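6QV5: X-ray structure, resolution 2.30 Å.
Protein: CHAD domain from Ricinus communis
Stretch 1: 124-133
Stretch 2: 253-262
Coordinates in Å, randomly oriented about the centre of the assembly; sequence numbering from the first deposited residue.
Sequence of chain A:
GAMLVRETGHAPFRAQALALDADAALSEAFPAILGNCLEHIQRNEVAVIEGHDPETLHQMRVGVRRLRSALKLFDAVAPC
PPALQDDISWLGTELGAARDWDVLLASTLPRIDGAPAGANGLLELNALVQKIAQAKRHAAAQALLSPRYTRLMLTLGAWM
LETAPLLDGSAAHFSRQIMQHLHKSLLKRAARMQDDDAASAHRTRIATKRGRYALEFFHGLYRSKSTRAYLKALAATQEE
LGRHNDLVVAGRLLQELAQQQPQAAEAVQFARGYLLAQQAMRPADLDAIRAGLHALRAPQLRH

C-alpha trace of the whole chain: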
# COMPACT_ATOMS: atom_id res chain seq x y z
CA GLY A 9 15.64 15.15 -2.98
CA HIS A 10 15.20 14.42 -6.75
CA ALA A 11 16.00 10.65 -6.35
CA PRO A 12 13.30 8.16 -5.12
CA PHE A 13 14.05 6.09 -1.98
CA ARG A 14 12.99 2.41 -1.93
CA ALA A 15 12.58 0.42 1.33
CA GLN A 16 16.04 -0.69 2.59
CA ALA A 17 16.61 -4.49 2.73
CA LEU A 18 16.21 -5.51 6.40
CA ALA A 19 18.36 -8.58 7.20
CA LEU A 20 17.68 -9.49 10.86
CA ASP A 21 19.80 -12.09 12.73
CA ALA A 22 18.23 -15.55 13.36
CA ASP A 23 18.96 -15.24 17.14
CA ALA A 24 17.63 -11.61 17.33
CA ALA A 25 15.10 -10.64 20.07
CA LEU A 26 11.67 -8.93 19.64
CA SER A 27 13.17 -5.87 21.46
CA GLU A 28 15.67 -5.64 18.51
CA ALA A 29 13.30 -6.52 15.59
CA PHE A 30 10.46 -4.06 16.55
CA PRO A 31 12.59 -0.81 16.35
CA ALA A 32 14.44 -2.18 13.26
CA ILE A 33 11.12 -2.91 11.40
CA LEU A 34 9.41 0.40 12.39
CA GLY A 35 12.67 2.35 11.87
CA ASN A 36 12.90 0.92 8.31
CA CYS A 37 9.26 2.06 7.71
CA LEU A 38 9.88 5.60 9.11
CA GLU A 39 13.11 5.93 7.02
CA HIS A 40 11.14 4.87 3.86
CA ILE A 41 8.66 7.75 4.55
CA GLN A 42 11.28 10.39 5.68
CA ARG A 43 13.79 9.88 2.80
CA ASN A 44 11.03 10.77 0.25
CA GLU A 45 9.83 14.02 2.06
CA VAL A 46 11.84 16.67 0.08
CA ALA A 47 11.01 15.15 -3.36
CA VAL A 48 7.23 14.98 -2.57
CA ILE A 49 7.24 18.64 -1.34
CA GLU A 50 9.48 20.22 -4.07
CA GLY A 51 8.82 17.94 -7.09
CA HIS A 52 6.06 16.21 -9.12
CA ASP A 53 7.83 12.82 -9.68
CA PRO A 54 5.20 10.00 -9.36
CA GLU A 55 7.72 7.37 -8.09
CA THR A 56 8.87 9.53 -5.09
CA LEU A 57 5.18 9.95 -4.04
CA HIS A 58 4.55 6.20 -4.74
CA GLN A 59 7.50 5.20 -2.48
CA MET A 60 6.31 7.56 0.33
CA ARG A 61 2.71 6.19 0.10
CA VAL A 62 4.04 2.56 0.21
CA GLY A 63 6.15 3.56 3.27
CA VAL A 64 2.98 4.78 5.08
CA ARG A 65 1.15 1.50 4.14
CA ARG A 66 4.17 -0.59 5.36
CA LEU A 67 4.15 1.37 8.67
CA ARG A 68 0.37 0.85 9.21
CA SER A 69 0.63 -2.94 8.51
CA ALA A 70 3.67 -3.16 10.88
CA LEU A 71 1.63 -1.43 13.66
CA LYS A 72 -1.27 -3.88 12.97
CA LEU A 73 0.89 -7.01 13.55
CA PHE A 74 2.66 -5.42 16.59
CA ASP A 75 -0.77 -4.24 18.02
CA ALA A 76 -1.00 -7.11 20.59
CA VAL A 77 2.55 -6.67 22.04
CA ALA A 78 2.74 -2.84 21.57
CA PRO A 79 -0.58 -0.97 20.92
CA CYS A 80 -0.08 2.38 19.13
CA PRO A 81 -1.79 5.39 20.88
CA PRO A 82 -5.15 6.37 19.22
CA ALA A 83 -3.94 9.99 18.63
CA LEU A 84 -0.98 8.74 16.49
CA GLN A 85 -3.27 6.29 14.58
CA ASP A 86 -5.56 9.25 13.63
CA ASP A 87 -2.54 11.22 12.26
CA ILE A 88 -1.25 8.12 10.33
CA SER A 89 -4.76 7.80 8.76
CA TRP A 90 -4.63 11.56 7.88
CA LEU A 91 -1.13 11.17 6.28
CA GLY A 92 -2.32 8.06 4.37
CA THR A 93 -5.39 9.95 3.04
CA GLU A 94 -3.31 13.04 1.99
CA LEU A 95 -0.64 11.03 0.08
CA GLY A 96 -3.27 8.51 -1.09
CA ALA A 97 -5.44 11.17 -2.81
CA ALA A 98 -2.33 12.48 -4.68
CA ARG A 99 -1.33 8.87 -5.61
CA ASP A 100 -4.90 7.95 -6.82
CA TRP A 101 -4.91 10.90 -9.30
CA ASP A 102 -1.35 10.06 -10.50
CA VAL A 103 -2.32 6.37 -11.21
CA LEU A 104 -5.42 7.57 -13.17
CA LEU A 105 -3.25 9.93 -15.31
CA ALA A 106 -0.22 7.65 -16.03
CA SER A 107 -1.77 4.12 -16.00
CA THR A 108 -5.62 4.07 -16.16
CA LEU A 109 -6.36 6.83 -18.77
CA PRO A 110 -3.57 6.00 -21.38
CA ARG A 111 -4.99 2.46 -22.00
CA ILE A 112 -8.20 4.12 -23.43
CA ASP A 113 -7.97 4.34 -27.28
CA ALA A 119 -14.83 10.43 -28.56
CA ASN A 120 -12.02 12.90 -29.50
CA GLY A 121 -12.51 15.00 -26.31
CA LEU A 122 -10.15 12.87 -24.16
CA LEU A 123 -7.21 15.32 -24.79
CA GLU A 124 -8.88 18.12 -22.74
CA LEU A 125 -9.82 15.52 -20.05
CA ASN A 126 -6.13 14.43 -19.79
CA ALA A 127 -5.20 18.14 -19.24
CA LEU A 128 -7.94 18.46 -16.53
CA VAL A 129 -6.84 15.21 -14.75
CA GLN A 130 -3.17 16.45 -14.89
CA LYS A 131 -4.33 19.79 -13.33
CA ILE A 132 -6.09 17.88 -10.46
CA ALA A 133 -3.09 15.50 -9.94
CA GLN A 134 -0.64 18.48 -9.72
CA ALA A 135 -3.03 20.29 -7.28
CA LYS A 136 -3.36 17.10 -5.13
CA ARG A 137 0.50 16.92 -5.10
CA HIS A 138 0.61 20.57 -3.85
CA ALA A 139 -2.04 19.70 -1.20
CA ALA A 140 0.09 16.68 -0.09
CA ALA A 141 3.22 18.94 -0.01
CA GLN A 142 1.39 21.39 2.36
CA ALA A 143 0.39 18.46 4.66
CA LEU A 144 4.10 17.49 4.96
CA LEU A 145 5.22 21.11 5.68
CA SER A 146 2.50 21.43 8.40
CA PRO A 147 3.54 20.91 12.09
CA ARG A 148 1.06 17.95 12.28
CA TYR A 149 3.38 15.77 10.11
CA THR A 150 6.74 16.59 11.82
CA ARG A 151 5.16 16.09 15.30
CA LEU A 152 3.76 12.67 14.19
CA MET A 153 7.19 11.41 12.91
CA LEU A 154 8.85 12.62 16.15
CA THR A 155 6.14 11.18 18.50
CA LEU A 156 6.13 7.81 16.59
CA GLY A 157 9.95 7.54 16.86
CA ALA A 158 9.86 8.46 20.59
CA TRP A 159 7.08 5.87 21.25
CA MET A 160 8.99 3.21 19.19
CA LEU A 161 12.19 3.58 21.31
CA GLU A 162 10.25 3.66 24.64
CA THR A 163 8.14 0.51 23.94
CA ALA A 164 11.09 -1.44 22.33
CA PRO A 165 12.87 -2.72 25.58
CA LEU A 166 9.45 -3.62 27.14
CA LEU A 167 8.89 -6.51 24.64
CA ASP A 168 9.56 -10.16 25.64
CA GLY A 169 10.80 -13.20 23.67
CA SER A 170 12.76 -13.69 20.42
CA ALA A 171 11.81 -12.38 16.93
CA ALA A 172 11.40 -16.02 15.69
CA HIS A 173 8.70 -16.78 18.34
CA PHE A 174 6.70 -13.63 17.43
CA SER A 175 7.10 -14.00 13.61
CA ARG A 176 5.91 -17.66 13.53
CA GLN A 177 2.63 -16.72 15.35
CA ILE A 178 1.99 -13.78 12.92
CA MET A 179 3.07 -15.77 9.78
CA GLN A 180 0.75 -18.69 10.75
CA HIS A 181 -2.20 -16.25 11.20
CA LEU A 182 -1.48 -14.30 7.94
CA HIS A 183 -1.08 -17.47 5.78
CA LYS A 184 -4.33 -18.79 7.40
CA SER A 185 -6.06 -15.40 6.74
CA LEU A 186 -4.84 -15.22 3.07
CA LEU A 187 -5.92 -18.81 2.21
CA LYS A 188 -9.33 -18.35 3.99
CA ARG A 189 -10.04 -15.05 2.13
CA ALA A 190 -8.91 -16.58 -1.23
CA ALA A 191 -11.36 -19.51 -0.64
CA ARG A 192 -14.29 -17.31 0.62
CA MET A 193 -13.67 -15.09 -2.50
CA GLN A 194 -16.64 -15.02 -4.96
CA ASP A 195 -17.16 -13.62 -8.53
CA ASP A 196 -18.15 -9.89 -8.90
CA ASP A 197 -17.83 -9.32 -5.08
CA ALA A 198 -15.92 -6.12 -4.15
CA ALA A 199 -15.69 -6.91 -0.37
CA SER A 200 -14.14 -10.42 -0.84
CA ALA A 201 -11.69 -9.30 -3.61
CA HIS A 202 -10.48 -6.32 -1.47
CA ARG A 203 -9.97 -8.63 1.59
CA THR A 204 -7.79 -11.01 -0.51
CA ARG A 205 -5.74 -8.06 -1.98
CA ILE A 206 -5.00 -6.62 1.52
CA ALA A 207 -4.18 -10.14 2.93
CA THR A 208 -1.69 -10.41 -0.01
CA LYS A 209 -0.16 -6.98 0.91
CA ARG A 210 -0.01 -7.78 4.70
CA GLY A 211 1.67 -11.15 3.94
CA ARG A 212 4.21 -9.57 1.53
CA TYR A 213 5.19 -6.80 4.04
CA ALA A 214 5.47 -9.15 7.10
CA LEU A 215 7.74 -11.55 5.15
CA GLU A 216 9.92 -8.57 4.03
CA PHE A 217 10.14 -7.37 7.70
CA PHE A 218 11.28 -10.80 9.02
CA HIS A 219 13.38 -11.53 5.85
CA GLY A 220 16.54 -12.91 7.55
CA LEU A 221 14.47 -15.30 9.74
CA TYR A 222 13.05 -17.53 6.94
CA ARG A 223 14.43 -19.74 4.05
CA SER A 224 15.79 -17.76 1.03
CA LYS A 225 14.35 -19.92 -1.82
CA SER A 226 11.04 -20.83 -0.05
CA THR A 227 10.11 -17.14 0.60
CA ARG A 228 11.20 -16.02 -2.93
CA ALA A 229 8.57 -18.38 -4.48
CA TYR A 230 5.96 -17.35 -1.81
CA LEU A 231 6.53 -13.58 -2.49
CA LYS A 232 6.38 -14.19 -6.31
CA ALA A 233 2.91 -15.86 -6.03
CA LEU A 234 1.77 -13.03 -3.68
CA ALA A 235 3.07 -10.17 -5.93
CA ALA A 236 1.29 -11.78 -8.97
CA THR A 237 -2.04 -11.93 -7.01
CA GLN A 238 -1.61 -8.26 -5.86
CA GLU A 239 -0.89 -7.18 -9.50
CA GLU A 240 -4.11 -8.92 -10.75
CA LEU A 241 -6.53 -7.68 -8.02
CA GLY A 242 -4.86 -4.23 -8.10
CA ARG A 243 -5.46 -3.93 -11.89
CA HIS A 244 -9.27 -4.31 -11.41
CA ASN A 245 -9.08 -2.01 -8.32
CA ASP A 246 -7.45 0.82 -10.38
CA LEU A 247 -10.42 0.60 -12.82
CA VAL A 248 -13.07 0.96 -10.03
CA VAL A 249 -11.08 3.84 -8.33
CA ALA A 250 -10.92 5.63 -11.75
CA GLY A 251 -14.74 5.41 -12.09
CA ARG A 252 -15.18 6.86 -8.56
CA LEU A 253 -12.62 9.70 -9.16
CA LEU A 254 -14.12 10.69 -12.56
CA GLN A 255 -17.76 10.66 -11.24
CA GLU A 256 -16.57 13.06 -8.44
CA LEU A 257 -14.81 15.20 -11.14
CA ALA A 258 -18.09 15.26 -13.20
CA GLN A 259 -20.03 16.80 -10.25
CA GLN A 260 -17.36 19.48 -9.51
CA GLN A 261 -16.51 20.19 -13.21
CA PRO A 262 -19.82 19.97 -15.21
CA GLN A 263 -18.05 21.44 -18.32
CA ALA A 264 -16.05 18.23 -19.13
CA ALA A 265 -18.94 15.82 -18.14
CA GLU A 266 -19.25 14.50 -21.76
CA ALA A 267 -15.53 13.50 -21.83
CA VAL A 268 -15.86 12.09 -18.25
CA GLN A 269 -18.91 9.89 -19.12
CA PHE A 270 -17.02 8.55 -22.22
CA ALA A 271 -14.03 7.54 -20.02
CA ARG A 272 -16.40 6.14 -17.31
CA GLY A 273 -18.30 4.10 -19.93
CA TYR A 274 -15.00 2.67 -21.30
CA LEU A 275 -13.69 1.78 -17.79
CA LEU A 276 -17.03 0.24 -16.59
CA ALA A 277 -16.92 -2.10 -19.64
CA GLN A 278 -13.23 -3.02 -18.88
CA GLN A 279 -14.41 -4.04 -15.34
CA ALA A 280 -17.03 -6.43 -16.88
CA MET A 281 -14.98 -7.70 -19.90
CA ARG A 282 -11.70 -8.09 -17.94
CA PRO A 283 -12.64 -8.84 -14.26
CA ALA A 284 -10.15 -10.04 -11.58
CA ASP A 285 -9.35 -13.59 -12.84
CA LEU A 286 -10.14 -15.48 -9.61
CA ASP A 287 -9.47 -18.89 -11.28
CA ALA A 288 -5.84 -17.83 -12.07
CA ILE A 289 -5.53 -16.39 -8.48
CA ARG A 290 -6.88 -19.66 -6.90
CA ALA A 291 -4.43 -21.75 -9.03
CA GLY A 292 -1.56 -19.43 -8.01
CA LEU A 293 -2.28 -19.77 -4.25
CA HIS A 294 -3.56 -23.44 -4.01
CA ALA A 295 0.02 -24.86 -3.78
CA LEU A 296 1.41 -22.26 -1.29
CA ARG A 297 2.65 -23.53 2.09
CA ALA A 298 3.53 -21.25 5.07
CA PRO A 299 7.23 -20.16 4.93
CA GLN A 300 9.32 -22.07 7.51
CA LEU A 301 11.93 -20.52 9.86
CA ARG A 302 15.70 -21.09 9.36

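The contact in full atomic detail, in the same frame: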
# COMPACT_ATOMS: atom_id res chain seq x y z
N GLU A 124 -8.56 17.07 -23.71
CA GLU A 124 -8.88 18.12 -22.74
C GLU A 124 -9.13 17.53 -21.35
O GLU A 124 -8.91 18.22 -20.35
CB GLU A 124 -10.04 19.03 -23.22
CG GLU A 124 -11.37 18.33 -23.42
CD GLU A 124 -12.40 19.11 -24.22
OE1 GLU A 124 -12.76 20.23 -23.80
OE2 GLU A 124 -12.84 18.59 -25.27
N LEU A 125 -9.58 16.26 -21.29
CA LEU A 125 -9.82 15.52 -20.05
C LEU A 125 -8.48 15.17 -19.40
O LEU A 125 -8.35 15.30 -18.18
CB LEU A 125 -10.65 14.25 -20.33
CG LEU A 125 -10.96 13.33 -19.13
CD1 LEU A 125 -11.94 13.96 -18.16
CD2 LEU A 125 -11.50 12.00 -19.60
N ASN A 126 -7.49 14.77 -20.22
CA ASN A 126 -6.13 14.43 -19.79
C ASN A 126 -5.45 15.66 -19.17
O ASN A 126 -4.71 15.51 -18.19
CB ASN A 126 -5.31 13.90 -20.96
CG ASN A 126 -4.00 13.28 -20.55
OD1 ASN A 126 -3.93 12.11 -20.14
ND2 ASN A 126 -2.93 14.05 -20.65
N ALA A 127 -5.72 16.86 -19.72
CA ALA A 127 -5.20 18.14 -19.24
C ALA A 127 -5.86 18.51 -17.91
O ALA A 127 -5.19 19.07 -17.04
CB ALA A 127 -5.45 19.22 -20.27
N LEU A 128 -7.17 18.20 -17.75
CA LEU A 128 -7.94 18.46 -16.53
C LEU A 128 -7.49 17.52 -15.40
O LEU A 128 -7.31 17.98 -14.28
CB LEU A 128 -9.45 18.34 -16.79
CG LEU A 128 -10.41 18.64 -15.62
CD1 LEU A 128 -10.39 20.11 -15.23
CD2 LEU A 128 -11.83 18.23 -15.96
N VAL A 129 -7.29 16.22 -15.71
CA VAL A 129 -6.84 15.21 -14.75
C VAL A 129 -5.41 15.55 -14.26
O VAL A 129 -5.15 15.46 -13.06
CB VAL A 129 -7.00 13.76 -15.29
CG1 VAL A 129 -6.27 12.73 -14.43
CG2 VAL A 129 -8.47 13.39 -15.42
N GLN A 130 -4.54 16.02 -15.18
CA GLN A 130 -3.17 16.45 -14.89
C GLN A 130 -3.17 17.67 -13.95
O GLN A 130 -2.32 17.76 -13.07
CB GLN A 130 -2.40 16.77 -16.18
CG GLN A 130 -0.88 16.77 -16.01
CD GLN A 130 -0.11 17.04 -17.29
OE1 GLN A 130 -0.63 16.98 -18.41
NE2 GLN A 130 1.18 17.33 -17.14
N LYS A 131 -4.14 18.59 -14.14
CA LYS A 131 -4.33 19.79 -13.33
C LYS A 131 -4.73 19.39 -11.90
O LYS A 131 -4.20 19.96 -10.95
CB LYS A 131 -5.40 20.71 -13.97
CG LYS A 131 -5.53 22.08 -13.32
CD LYS A 131 -6.70 22.86 -13.91
CE LYS A 131 -6.92 24.18 -13.21
NZ LYS A 131 -8.06 24.93 -13.79
N ILE A 132 -5.63 18.39 -11.76
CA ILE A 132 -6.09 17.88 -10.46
C ILE A 132 -4.95 17.15 -9.74
O ILE A 132 -4.71 17.43 -8.57
CB ILE A 132 -7.40 17.03 -10.55
CG1 ILE A 132 -8.55 17.77 -11.30
CG2 ILE A 132 -7.87 16.54 -9.17
CD1 ILE A 132 -9.09 19.13 -10.71
N ALA A 133 -4.22 16.27 -10.46
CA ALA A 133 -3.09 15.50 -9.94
C ALA A 133 -1.97 16.41 -9.40
O ALA A 133 -1.44 16.14 -8.32
CB ALA A 133 -2.54 14.56 -11.01
N LEU A 253 -13.32 8.42 -9.02
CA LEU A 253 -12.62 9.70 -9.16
C LEU A 253 -13.21 10.57 -10.27
O LEU A 253 -13.34 11.78 -10.07
CB LEU A 253 -11.11 9.52 -9.38
CG LEU A 253 -10.26 8.98 -8.22
CD1 LEU A 253 -8.84 8.72 -8.67
CD2 LEU A 253 -10.25 9.93 -7.03
N LEU A 254 -13.55 9.97 -11.43
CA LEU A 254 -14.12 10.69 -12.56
C LEU A 254 -15.55 11.16 -12.30
O LEU A 254 -15.88 12.28 -12.67
CB LEU A 254 -14.02 9.88 -13.87
CG LEU A 254 -12.63 9.72 -14.48
CD1 LEU A 254 -12.59 8.57 -15.46
CD2 LEU A 254 -12.15 11.01 -15.16
N GLN A 255 -16.38 10.32 -11.62
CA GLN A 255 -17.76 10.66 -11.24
C GLN A 255 -17.77 11.87 -10.29
O GLN A 255 -18.64 12.74 -10.41
CB GLN A 255 -18.49 9.44 -10.64
CG GLN A 255 -19.94 9.67 -10.19
CD GLN A 255 -20.86 10.19 -11.28
OE1 GLN A 255 -21.25 9.46 -12.20
NE2 GLN A 255 -21.23 11.45 -11.18
N GLU A 256 -16.76 11.95 -9.38
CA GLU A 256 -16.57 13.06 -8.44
C GLU A 256 -16.15 14.32 -9.21
O GLU A 256 -16.59 15.42 -8.88
CB GLU A 256 -15.50 12.71 -7.39
CG GLU A 256 -16.01 11.83 -6.26
CD GLU A 256 -14.94 11.29 -5.32
OE1 GLU A 256 -14.02 12.05 -4.94
OE2 GLU A 256 -15.04 10.10 -4.95
N LEU A 257 -15.30 14.14 -10.25
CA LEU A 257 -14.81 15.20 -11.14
C LEU A 257 -15.95 15.75 -12.01
O LEU A 257 -15.96 16.94 -12.31
CB LEU A 257 -13.64 14.68 -12.00
CG LEU A 257 -12.95 15.67 -12.96
CD1 LEU A 257 -12.08 16.66 -12.21
CD2 LEU A 257 -12.11 14.93 -13.98
N ALA A 258 -16.92 14.89 -12.39
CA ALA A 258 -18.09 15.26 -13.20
C ALA A 258 -19.02 16.21 -12.45
O ALA A 258 -19.57 17.13 -13.05
CB ALA A 258 -18.85 14.01 -13.62
N GLN A 259 -19.19 15.99 -11.13
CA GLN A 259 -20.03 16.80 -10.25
C GLN A 259 -19.42 18.18 -9.99
O GLN A 259 -20.14 19.18 -9.99
CB GLN A 259 -20.32 16.08 -8.92
CG GLN A 259 -21.24 14.85 -9.05
CD GLN A 259 -22.68 15.18 -9.41
OE1 GLN A 259 -23.24 14.63 -10.36
NE2 GLN A 259 -23.32 16.06 -8.64
N GLN A 260 -18.09 18.23 -9.78
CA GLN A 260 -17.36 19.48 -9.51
C GLN A 260 -17.08 20.28 -10.79
O GLN A 260 -17.14 21.51 -10.75
CB GLN A 260 -16.05 19.21 -8.73
CG GLN A 260 -16.25 18.66 -7.32
CD GLN A 260 -17.01 19.59 -6.40
OE1 GLN A 260 -16.54 20.67 -6.03
NE2 GLN A 260 -18.21 19.19 -6.01
N GLN A 261 -16.79 19.59 -11.90
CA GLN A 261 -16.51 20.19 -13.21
C GLN A 261 -17.59 19.72 -14.21
O GLN A 261 -17.39 18.72 -14.90
CB GLN A 261 -15.09 19.85 -13.71
CG GLN A 261 -13.95 20.11 -12.71
CD GLN A 261 -13.63 21.57 -12.53
OE1 GLN A 261 -13.38 22.32 -13.48
NE2 GLN A 261 -13.59 22.01 -11.28
N PRO A 262 -18.76 20.41 -14.29
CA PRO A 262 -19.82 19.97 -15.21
C PRO A 262 -19.53 20.25 -16.69
O PRO A 262 -20.24 19.74 -17.56
CB PRO A 262 -21.07 20.71 -14.72
CG PRO A 262 -20.66 21.41 -13.45
CD PRO A 262 -19.19 21.60 -13.53

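Residues 124-133 lie within a longer helix, and residues 253-260 form the last turns of a second helix that meets it nearly at right angles: the N-to-C directions differ by 95°, and the axes approach to 12.3 Å. The backbones come nearest at Val129 and Leu257, whose CA atoms are 8.7 Å apart. Regular i to i+4 hydrogen bonds hold the first stretch, such as Val129 N to Leu125 O at 2.8 Å. In the second, the bonds from Gln259 N to Gln255 O (3.4 Å) and Gln260 N to Glu256 O (3.3 Å) are weak, yet Gln261 N still reaches Leu257 O at 2.8 Å, although Gln261 itself has left helical phi/psi.

No hydrogen bond links the stretches; side chains make the contact, which buries a modest 263 Å² and is chiefly aliphatic. Its centre is Leu257, which points toward the first helix and sits as a knob among Leu125, Leu128, Val129 and Ile132. Leu257 CD1 lies 3.8 Å from Ile132 CG1, and both Leu257 methyls pack on Leu128 CD2, CD2 at 3.9 Å and CD1 at 4.1 Å; Leu257 CD2 also lies 4.2 Å from Val129 CG2 and 4.3 Å from Leu125 CD1. These are van der Waals distances, and the hole is built from residues at positions i, i+3, i+4 and i+7, which successive helical turns bring to one face.

One turn before the knob, Leu254 extends the apolar patch. Its CA-to-CB bond points sideways, but the end of the side chain comes nearer, placing Leu254 CD2 4.2 Å from Leu125 CD1 and 4.4 Å from Val129 CG2. Beyond the helix end, Gln261 points toward the first stretch and brings OE1 to 4.1 Å from Leu128 CD1. A methyl offers this oxygen no hydrogen-bond donor, so the pair meets by packing alone.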